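Local atomic coordinates of MgGH51 (Meripilus giganteus, PDB entry 6ZPV), a protein that probably hydrolyses terminal alpha-L-arabinofuranosyl residues from arabinose-containing polysaccharides, as a fungal arabinofuranosidase of glycoside hydrolase family 51. Residues A[11-21]-A[467-478]; A[518-526]-A[538-549]. All blocks are in the same frame, centred on the assembly; numbering follows the deposited sequence.

Contact 1: A[11-21]-A[467-478]; sequences HTVPSTLYGLM and LERNSDIVFAAS. With SO4 (sulfate ion), chain R.
A chain of hydrogen bonds runs from His11 through Ser471, just past helix 454-469, to Glu468 O. His11 NE2 donates to Ser471 OG at 3.0 Å, with the oxygen in the ring plane. Ser471 OG donates to Glu468 O at 2.7 Å, on a lone pair of a carbonyl that also receives Ser471 N. Asp472 CB lies over one ring face, a CH-pi contact 3.9 Å from the His11 centroid. An alanine at His11 is likely to leave Ser471 OG without its donor and Asp472 CB without its ring face. Tyr18 OH donates to Glu468 OE2 at 2.8 Å, from above the carboxylate plane; Lys551 forms a salt bridge with OE2, and Ser538 OG is hydrogen-bonded to Glu468 OE1. In this family's (beta/alpha)8 barrel, strands 20-21 and 474-479 are first and last, and this contact closes the ring. Gly19 N donates to Ala477 O at 3.1 Å, and Thr16 OG1 to Phe475 O at 2.6 Å. Leu17 CG stands anti to the backbone N (chi1 -175°), sending CD1 to Val474 CG1 at 4.1 Å and CD2 against Glu468. Ser15 N donates to O4 of a sulfate, probably from the crystallisation liquor, also bound by Arg344.

Contact 2: A[518-526]-A[538-549]; sequences NKGDQYLPS and SITRASSSGKTF
Backbone hydrogen bonds pair Gln522 with Arg541 in both directions: Gln522 N donates to Arg541 O and Arg541 N to Gln522 O. Leu524 N continues the ladder to Ile539 O at 3.0 Å. Tyr523 and Thr540 form the non-hydrogen-bonded pair between these links. Opposite Arg541 the other strand carries one residue too many, Asp521 and Gln522, which makes a classic beta bulge.

Side-chain hydrogen bonds follow. At the 542-547 turn, the Asp521 carboxylate takes Ser543 N on OD1 at 2.8 Å and Ser543 OG on OD2 at 2.7 Å, the latter through the syn lone pair. This double grip fixes the rotation of the carboxylate. Gln522 and Arg541 run side by side, pointing the same way. In the conformer described here, Arg541 NH1 donates to Gln522 OE1 at 3.0 Å, with the oxygen in the guanidinium plane, and Arg541 NH2 is held by Thr626 O. Gly520 N donates almost straight to Thr540 OG1 at 2.9 Å. Thr540 OG1 sits between its own backbone N and carbonyl carbon (chi1 64°), turned to meet that amide.

The segments belong to the antiparallel sheet of the C-terminal domain, in which strands 522-523 and 535-541 form a beta hairpin and strand 547-554 comes next.

A water joins the other end of the contact. It donates to Leu524 O, accepts from Ile539 N, and hydrogen-bonds Tyr523 OH and Ser526 OG.

Packing contacts complete the interface. Leu524 CD1 meets Ile539 CG2 at 4.0 Å and also touches Arg541 CB and Thr548 CG2. The peptide between Asn518 and Lys519 lies over one face of the Phe549 ring, while Asn518 CB reaches Phe549 CD1 at 3.6 Å. The edge of the Tyr523 ring meets Ser538 OG, which is hydrogen-bonded to Glu468.

Overall arrangement
Contact 1 is mostly buried and lies at the seam of the catalytic barrel. Contact 2 lies farther from the chain centre, in the neighbouring beta domain, and is partly exposed at its turn. Their centres are about 13 Å apart. Both reach the same sheet, because strand 11-12 pairs with strand 522-523. Val13 N meets Asp521 O at 2.9 Å there, and Glu468 OE1 meets Ser538 OG at 2.7 Å. Contact 1 has few regular strand bonds and relies on separate side-chain bonds to a hydroxyl, a carboxylate and a strand carbonyl. Contact 2 has a true antiparallel ladder, with polar side chains at its turn and a water at the other end.

Contact 1: A[11-21]-A[467-478]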
loop_
_atom_site.group_PDB
_atom_site.type_symbol
_atom_site.label_atom_id
_atom_site.label_comp_id
_atom_site.label_asym_id
_atom_site.label_seq_id
_atom_site.Cartn_x
_atom_site.Cartn_y
_atom_site.Cartn_z
ATOM N N HIS A 11 26.970 -12.662 11.143
ATOM C CA HIS A 11 25.839 -12.092 11.877
ATOM C C HIS A 11 24.544 -12.729 11.409
ATOM O O HIS A 11 24.515 -13.380 10.346
ATOM C CB HIS A 11 25.790 -10.544 11.777
ATOM C CG HIS A 11 25.456 -10.036 10.443
ATOM N ND1 HIS A 11 26.389 -9.657 9.488
ATOM C CD2 HIS A 11 24.249 -9.835 9.896
ATOM C CE1 HIS A 11 25.684 -9.208 8.404
ATOM N NE2 HIS A 11 24.394 -9.315 8.663
ATOM N N THR A 12 23.519 -12.529 12.181
ATOM C CA THR A 12 22.153 -12.960 11.855
ATOM C C THR A 12 21.490 -11.942 10.975
ATOM O O THR A 12 21.565 -10.714 11.224
ATOM C CB THR A 12 21.366 -13.182 13.161
ATOM O OG1 THR A 12 21.890 -14.288 13.907
ATOM C CG2 THR A 12 19.895 -13.436 12.921
ATOM N N VAL A 13 20.796 -12.412 9.954
ATOM C CA VAL A 13 20.008 -11.546 9.056
ATOM C C VAL A 13 18.658 -11.372 9.731
ATOM O O VAL A 13 17.987 -12.349 10.014
ATOM C CB VAL A 13 19.836 -12.179 7.680
ATOM C CG1 VAL A 13 19.061 -11.236 6.783
ATOM C CG2 VAL A 13 21.160 -12.523 7.044
ATOM N N PRO A 14 18.247 -10.130 10.047
ATOM C CA PRO A 14 16.975 -9.903 10.737
ATOM C C PRO A 14 15.794 -10.494 9.971
ATOM O O PRO A 14 15.763 -10.412 8.730
ATOM C CB PRO A 14 16.886 -8.367 10.764
ATOM C CG PRO A 14 18.241 -7.862 10.690
ATOM C CD PRO A 14 18.923 -8.861 9.757
ATOM N N SER A 15 14.776 -10.937 10.698
ATOM C CA SER A 15 13.533 -11.410 10.054
ATOM C C SER A 15 12.848 -10.276 9.304
ATOM O O SER A 15 12.113 -10.601 8.344
ATOM C CB SER A 15 12.600 -12.009 11.102
ATOM O OG SER A 15 11.981 -11.033 11.910
ATOM N N THR A 16 13.080 -9.050 9.680
ATOM C CA THR A 16 12.418 -7.865 9.146
ATOM C C THR A 16 13.099 -7.239 7.938
ATOM O O THR A 16 12.641 -6.196 7.494
ATOM C CB THR A 16 12.292 -6.845 10.292
ATOM O OG1 THR A 16 13.579 -6.674 10.899
ATOM C CG2 THR A 16 11.272 -7.261 11.322
ATOM N N LEU A 17 14.148 -7.868 7.389
ATOM C CA LEU A 17 14.957 -7.105 6.411
ATOM C C LEU A 17 14.126 -6.593 5.254
ATOM O O LEU A 17 14.363 -5.441 4.824
ATOM C CB LEU A 17 16.115 -7.948 5.912
ATOM C CG LEU A 17 17.086 -7.240 4.983
ATOM C CD1 LEU A 17 17.642 -5.962 5.559
ATOM C CD2 LEU A 17 18.225 -8.178 4.615
ATOM N N TYR A 18 13.238 -7.373 4.665
ATOM C CA TYR A 18 12.492 -6.967 3.472
ATOM C C TYR A 18 11.016 -6.785 3.770
ATOM O O TYR A 18 10.397 -7.735 4.317
ATOM C CB TYR A 18 12.688 -7.941 2.305
ATOM C CG TYR A 18 14.144 -8.145 1.946
ATOM C CD1 TYR A 18 14.853 -7.151 1.287
ATOM C CD2 TYR A 18 14.817 -9.289 2.297
ATOM C CE1 TYR A 18 16.213 -7.313 0.990
ATOM C CE2 TYR A 18 16.164 -9.459 2.000
ATOM C CZ TYR A 18 16.870 -8.473 1.364
ATOM O OH TYR A 18 18.200 -8.614 1.035
ATOM N N GLY A 19 10.421 -5.683 3.379
ATOM C CA GLY A 19 8.980 -5.465 3.611
ATOM C C GLY A 19 8.423 -4.422 2.702
ATOM O O GLY A 19 9.068 -4.049 1.707
ATOM N N LEU A 20 7.249 -3.914 3.038
ATOM C CA LEU A 20 6.466 -3.029 2.183
ATOM C C LEU A 20 6.259 -1.668 2.825
ATOM O O LEU A 20 6.158 -1.544 4.066
ATOM C CB LEU A 20 5.085 -3.643 1.930
ATOM C CG LEU A 20 5.065 -5.071 1.411
ATOM C CD1 LEU A 20 3.635 -5.482 1.123
ATOM C CD2 LEU A 20 5.939 -5.275 0.195
ATOM N N MET A 21 6.169 -0.645 1.975
ATOM C CA MET A 21 5.830 0.722 2.382
ATOM C C MET A 21 4.518 1.153 1.768
ATOM O O MET A 21 4.371 1.132 0.541
ATOM C CB MET A 21 6.930 1.719 2.014
ATOM C CG MET A 21 6.686 3.140 2.465
ATOM S SD MET A 21 5.631 4.098 1.346
ATOM C CE MET A 21 5.306 5.571 2.264
ATOM N N LEU A 467 22.532 -3.588 1.552
ATOM C CA LEU A 467 21.611 -3.642 2.703
ATOM C C LEU A 467 21.764 -4.988 3.424
ATOM O O LEU A 467 21.791 -5.044 4.671
ATOM C CB LEU A 467 20.180 -3.398 2.251
ATOM C CG LEU A 467 19.885 -2.060 1.588
ATOM C CD1 LEU A 467 18.424 -1.995 1.190
ATOM C CD2 LEU A 467 20.210 -0.886 2.484
ATOM N N GLU A 468 21.842 -6.056 2.651
ATOM C CA GLU A 468 21.916 -7.392 3.238
ATOM C C GLU A 468 23.265 -7.631 3.897
ATOM O O GLU A 468 23.350 -8.154 5.033
ATOM C CB GLU A 468 21.568 -8.460 2.175
ATOM C CG GLU A 468 21.394 -9.840 2.712
ATOM C CD GLU A 468 20.816 -10.797 1.677
ATOM O OE1 GLU A 468 21.598 -11.369 0.916
ATOM O OE2 GLU A 468 19.552 -10.941 1.658
ATOM N N ARG A 469 24.368 -7.242 3.238
ATOM C CA ARG A 469 25.700 -7.365 3.887
ATOM C C ARG A 469 25.741 -6.612 5.223
ATOM O O ARG A 469 26.339 -7.062 6.192
ATOM C CB ARG A 469 26.762 -6.824 2.922
ATOM C CG ARG A 469 28.158 -6.806 3.548
ATOM C CD ARG A 469 29.294 -6.497 2.560
ATOM N NE ARG A 469 29.146 -5.161 1.969
ATOM C CZ ARG A 469 28.654 -4.892 0.751
ATOM N NH1 ARG A 469 28.330 -5.839 -0.110
ATOM N NH2 ARG A 469 28.484 -3.608 0.403
ATOM N N ASN A 470 25.131 -5.404 5.225
ATOM C CA ASN A 470 25.103 -4.510 6.415
ATOM C C ASN A 470 23.880 -4.748 7.292
ATOM O O ASN A 470 23.543 -3.841 8.080
ATOM C CB ASN A 470 25.230 -3.084 5.971
ATOM C CG ASN A 470 26.560 -2.770 5.323
ATOM O OD1 ASN A 470 27.574 -2.787 6.038
ATOM N ND2 ASN A 470 26.564 -2.525 4.019
ATOM N N SER A 471 23.272 -5.933 7.217
ATOM C CA SER A 471 22.026 -6.220 7.985
ATOM C C SER A 471 22.279 -6.490 9.465
ATOM O O SER A 471 21.309 -6.719 10.198
ATOM C CB SER A 471 21.200 -7.259 7.308
ATOM O OG SER A 471 21.856 -8.518 7.208
ATOM N N ASP A 472 23.527 -6.380 9.921
ATOM C CA ASP A 472 23.785 -6.246 11.353
ATOM C C ASP A 472 23.213 -4.946 11.871
ATOM O O ASP A 472 22.787 -4.898 13.041
ATOM C CB ASP A 472 25.271 -6.407 11.668
ATOM C CG ASP A 472 26.202 -5.413 11.000
ATOM O OD1 ASP A 472 25.974 -5.114 9.803
ATOM O OD2 ASP A 472 27.166 -5.015 11.667
ATOM N N ILE A 473 23.210 -3.882 11.076
ATOM C CA ILE A 473 22.654 -2.565 11.464
ATOM C C ILE A 473 21.419 -2.190 10.628
ATOM O O ILE A 473 20.622 -1.378 11.113
ATOM C CB ILE A 473 23.711 -1.453 11.453
ATOM C CG1 ILE A 473 24.238 -1.136 10.059
ATOM C CG2 ILE A 473 24.777 -1.745 12.478
ATOM C CD1 ILE A 473 25.094 0.131 9.977
ATOM N N VAL A 474 21.271 -2.647 9.391
ATOM C CA VAL A 474 20.074 -2.412 8.586
ATOM C C VAL A 474 19.047 -3.472 8.953
ATOM O O VAL A 474 19.306 -4.673 8.715
ATOM C CB VAL A 474 20.369 -2.424 7.080
ATOM C CG1 VAL A 474 19.049 -2.224 6.307
ATOM C CG2 VAL A 474 21.396 -1.388 6.686
ATOM N N PHE A 475 17.934 -3.082 9.568
ATOM C CA PHE A 475 16.964 -4.063 10.025
ATOM C C PHE A 475 15.768 -4.227 9.101
ATOM O O PHE A 475 15.039 -5.227 9.241
ATOM C CB PHE A 475 16.483 -3.818 11.468
ATOM C CG PHE A 475 15.471 -2.739 11.671
ATOM C CD1 PHE A 475 15.842 -1.377 11.683
ATOM C CD2 PHE A 475 14.128 -3.023 11.795
ATOM C CE1 PHE A 475 14.917 -0.377 11.908
ATOM C CE2 PHE A 475 13.206 -2.010 12.036
ATOM C CZ PHE A 475 13.606 -0.689 12.066
ATOM N N ALA A 476 15.532 -3.299 8.184
ATOM C CA ALA A 476 14.295 -3.289 7.386
ATOM C C ALA A 476 14.526 -2.373 6.184
ATOM O O ALA A 476 15.225 -1.347 6.298
ATOM C CB ALA A 476 13.162 -2.777 8.257
ATOM N N ALA A 477 13.881 -2.686 5.073
ATOM C CA ALA A 477 14.013 -1.932 3.821
ATOM C C ALA A 477 12.766 -2.150 2.987
ATOM O O ALA A 477 12.340 -3.296 2.799
ATOM C CB ALA A 477 15.239 -2.372 3.094
ATOM N N SER A 478 12.236 -1.056 2.413
ATOM C CA SER A 478 11.046 -1.114 1.560
ATOM C C SER A 478 11.146 -0.127 0.405
ATOM O O SER A 478 11.443 1.071 0.588
ATOM C CB SER A 478 9.774 -0.836 2.396
ATOM O OG SER A 478 9.924 0.223 3.326
HETATM S S SO4 R . 14.230 -10.043 14.316
HETATM O O1 SO4 R . 13.265 -9.451 13.368
HETATM O O2 SO4 R . 13.665 -10.487 15.554
HETATM O O3 SO4 R . 15.246 -8.966 14.627
HETATM O O4 SO4 R . 14.940 -11.066 13.563
#

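Contact 2: A[518-526]-A[538-549]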
loop_
_atom_site.group_PDB
_atom_site.type_symbol
_atom_site.label_atom_id
_atom_site.label_comp_id
_atom_site.label_asym_id
_atom_site.label_seq_id
_atom_site.Cartn_x
_atom_site.Cartn_y
_atom_site.Cartn_z
ATOM N N ASN A 518 14.313 -15.546 -0.882
ATOM C CA ASN A 518 15.557 -16.319 -0.945
ATOM C C ASN A 518 16.574 -15.677 0.037
ATOM O O ASN A 518 17.604 -15.152 -0.378
ATOM C CB ASN A 518 16.075 -16.373 -2.392
ATOM C CG ASN A 518 15.042 -16.903 -3.338
ATOM O OD1 ASN A 518 14.796 -18.103 -3.430
ATOM N ND2 ASN A 518 14.424 -16.019 -4.064
ATOM N N LYS A 519 16.243 -15.705 1.292
ATOM C CA LYS A 519 16.955 -14.967 2.351
ATOM C C LYS A 519 17.103 -15.878 3.587
ATOM O O LYS A 519 16.098 -16.325 4.170
ATOM C CB LYS A 519 16.208 -13.705 2.783
ATOM C CG LYS A 519 16.998 -12.850 3.784
ATOM C CD LYS A 519 16.106 -12.050 4.700
ATOM C CE LYS A 519 15.528 -12.880 5.749
ATOM N NZ LYS A 519 14.598 -12.141 6.541
ATOM N N GLY A 520 18.306 -16.200 3.897
ATOM C CA GLY A 520 18.580 -16.964 5.081
ATOM C C GLY A 520 18.606 -16.100 6.354
ATOM O O GLY A 520 18.490 -14.866 6.298
ATOM N N ASP A 521 18.818 -16.747 7.467
ATOM C CA ASP A 521 18.986 -16.120 8.779
ATOM C C ASP A 521 20.441 -15.949 9.165
ATOM O O ASP A 521 20.714 -15.291 10.171
ATOM C CB ASP A 521 18.155 -16.848 9.857
ATOM C CG ASP A 521 18.527 -18.292 10.059
ATOM O OD1 ASP A 521 19.436 -18.776 9.366
ATOM O OD2 ASP A 521 17.962 -18.922 10.978
ATOM N N GLN A 522 21.371 -16.467 8.359
ATOM C CA GLN A 522 22.810 -16.282 8.600
ATOM C C GLN A 522 23.408 -15.507 7.417
ATOM O O GLN A 522 23.152 -15.871 6.241
ATOM C CB GLN A 522 23.535 -17.633 8.694
ATOM C CG GLN A 522 22.940 -18.620 9.699
ATOM C CD GLN A 522 23.709 -19.907 9.722
ATOM O OE1 GLN A 522 24.175 -20.411 8.681
ATOM N NE2 GLN A 522 23.903 -20.483 10.933
ATOM N N TYR A 523 24.242 -14.498 7.682
ATOM C CA TYR A 523 25.005 -13.807 6.634
ATOM C C TYR A 523 26.371 -14.469 6.505
ATOM O O TYR A 523 27.094 -14.535 7.497
ATOM C CB TYR A 523 25.163 -12.303 6.892
ATOM C CG TYR A 523 25.920 -11.630 5.776
ATOM C CD1 TYR A 523 25.317 -11.396 4.546
ATOM C CD2 TYR A 523 27.259 -11.316 5.931
ATOM C CE1 TYR A 523 26.034 -10.890 3.480
ATOM C CE2 TYR A 523 27.965 -10.784 4.886
ATOM C CZ TYR A 523 27.373 -10.604 3.643
ATOM O OH TYR A 523 28.084 -10.118 2.566
ATOM N N LEU A 524 26.702 -14.904 5.300
ATOM C CA LEU A 524 28.008 -15.552 5.022
ATOM C C LEU A 524 28.911 -14.538 4.313
ATOM O O LEU A 524 28.678 -14.182 3.160
ATOM C CB LEU A 524 27.820 -16.790 4.137
ATOM C CG LEU A 524 27.070 -17.930 4.743
ATOM C CD1 LEU A 524 26.936 -19.047 3.755
ATOM C CD2 LEU A 524 27.784 -18.501 5.995
ATOM N N PRO A 525 29.970 -14.047 5.000
ATOM C CA PRO A 525 30.867 -13.114 4.325
ATOM C C PRO A 525 31.480 -13.756 3.068
ATOM O O PRO A 525 31.687 -14.991 3.013
ATOM C CB PRO A 525 31.966 -12.784 5.357
ATOM C CG PRO A 525 31.401 -13.239 6.669
ATOM C CD PRO A 525 30.369 -14.322 6.393
ATOM N N SER A 526 31.803 -12.904 2.120
ATOM C CA SER A 526 32.418 -13.333 0.856
ATOM C C SER A 526 33.369 -12.248 0.413
ATOM O O SER A 526 33.343 -11.100 0.913
ATOM C CB SER A 526 31.369 -13.660 -0.188
ATOM O OG SER A 526 30.588 -12.507 -0.518
ATOM N N SER A 538 25.512 -10.967 -2.562
ATOM C CA SER A 538 25.328 -11.179 -1.111
ATOM C C SER A 538 24.874 -12.621 -0.906
ATOM O O SER A 538 24.011 -13.108 -1.662
ATOM C CB SER A 538 24.320 -10.189 -0.542
ATOM O OG SER A 538 24.087 -10.435 0.838
ATOM N N ILE A 539 25.435 -13.285 0.105
ATOM C CA ILE A 539 25.207 -14.718 0.349
ATOM C C ILE A 539 24.663 -14.856 1.764
ATOM O O ILE A 539 25.276 -14.392 2.741
ATOM C CB ILE A 539 26.471 -15.548 0.127
ATOM C CG1 ILE A 539 27.032 -15.271 -1.275
ATOM C CG2 ILE A 539 26.162 -16.989 0.355
ATOM C CD1 ILE A 539 28.336 -15.915 -1.611
ATOM N N THR A 540 23.547 -15.563 1.877
ATOM C CA THR A 540 22.939 -15.910 3.164
ATOM C C THR A 540 22.609 -17.380 3.223
ATOM O O THR A 540 22.630 -18.051 2.172
ATOM C CB THR A 540 21.680 -15.051 3.472
ATOM O OG1 THR A 540 20.684 -15.334 2.484
ATOM C CG2 THR A 540 22.014 -13.573 3.524
ATOM N N ARG A 541 22.323 -17.870 4.407
ATOM C CA ARG A 541 22.081 -19.312 4.650
ATOM C C ARG A 541 20.944 -19.483 5.656
ATOM O O ARG A 541 20.948 -18.778 6.664
ATOM C CB ARG A 541 23.402 -19.963 5.087
ATOM C CG ARG A 541 23.342 -21.465 5.331
ATOM C CD ARG A 541 24.739 -22.049 5.585
ATOM N NE ARG A 541 24.757 -23.479 5.842
ATOM C CZ ARG A 541 24.496 -24.055 7.027
ATOM N NH1 ARG A 541 24.207 -23.316 8.106
ATOM N NH2 ARG A 541 24.469 -25.385 7.131
ATOM N N ALA A 542 20.074 -20.435 5.397
ATOM C CA ALA A 542 19.058 -20.857 6.356
ATOM C C ALA A 542 19.680 -21.846 7.344
ATOM O O ALA A 542 20.107 -22.952 6.955
ATOM C CB ALA A 542 17.920 -21.458 5.609
ATOM N N SER A 543 19.788 -21.430 8.601
ATOM C CA SER A 543 20.470 -22.222 9.613
ATOM C C SER A 543 19.893 -23.650 9.748
ATOM O O SER A 543 20.689 -24.573 10.029
ATOM C CB SER A 543 20.441 -21.507 10.929
ATOM O OG SER A 543 19.107 -21.377 11.415
ATOM N N SER A 544 18.582 -23.815 9.585
ATOM C CA SER A 544 17.849 -25.064 9.878
ATOM C C SER A 544 18.092 -26.066 8.743
ATOM O O SER A 544 18.108 -27.235 8.996
ATOM C CB SER A 544 16.382 -24.791 10.038
ATOM O OG SER A 544 15.754 -24.322 8.826
ATOM N N SER A 545 18.185 -25.616 7.512
ATOM C CA SER A 545 18.195 -26.498 6.305
ATOM C C SER A 545 19.548 -26.524 5.592
ATOM O O SER A 545 19.783 -27.452 4.780
ATOM C CB SER A 545 17.125 -26.089 5.321
ATOM O OG SER A 545 17.489 -24.813 4.832
ATOM N N GLY A 546 20.366 -25.488 5.785
ATOM C CA GLY A 546 21.578 -25.276 5.001
ATOM C C GLY A 546 21.307 -24.710 3.599
ATOM O O GLY A 546 22.268 -24.556 2.840
ATOM N N LYS A 547 20.054 -24.373 3.256
ATOM C CA LYS A 547 19.781 -23.704 1.971
ATOM C C LYS A 547 20.569 -22.389 1.967
ATOM O O LYS A 547 20.492 -21.586 2.914
ATOM C CB LYS A 547 18.301 -23.496 1.767
ATOM C CG LYS A 547 17.551 -24.640 1.214
ATOM C CD LYS A 547 16.187 -24.150 0.799
ATOM C CE LYS A 547 15.511 -25.189 -0.012
ATOM N NZ LYS A 547 14.152 -24.679 -0.278
ATOM N N THR A 548 21.343 -22.178 0.898
ATOM C CA THR A 548 22.296 -21.085 0.801
ATOM C C THR A 548 21.971 -20.300 -0.468
ATOM O O THR A 548 21.954 -20.890 -1.588
ATOM C CB THR A 548 23.733 -21.644 0.802
ATOM O OG1 THR A 548 23.922 -22.421 1.981
ATOM C CG2 THR A 548 24.789 -20.568 0.714
ATOM N N PHE A 549 21.717 -19.016 -0.294
ATOM C CA PHE A 549 21.154 -18.128 -1.341
ATOM C C PHE A 549 22.206 -17.151 -1.783
ATOM O O PHE A 549 22.627 -16.293 -0.987
ATOM C CB PHE A 549 19.949 -17.402 -0.783
ATOM C CG PHE A 549 18.937 -18.275 -0.101
ATOM C CD1 PHE A 549 18.037 -19.015 -0.828
ATOM C CD2 PHE A 549 18.883 -18.330 1.278
ATOM C CE1 PHE A 549 17.078 -19.808 -0.212
ATOM C CE2 PHE A 549 17.946 -19.095 1.927
ATOM C CZ PHE A 549 17.066 -19.856 1.169
HETATM O O HOH W 1 28.236 -12.509 1.055
#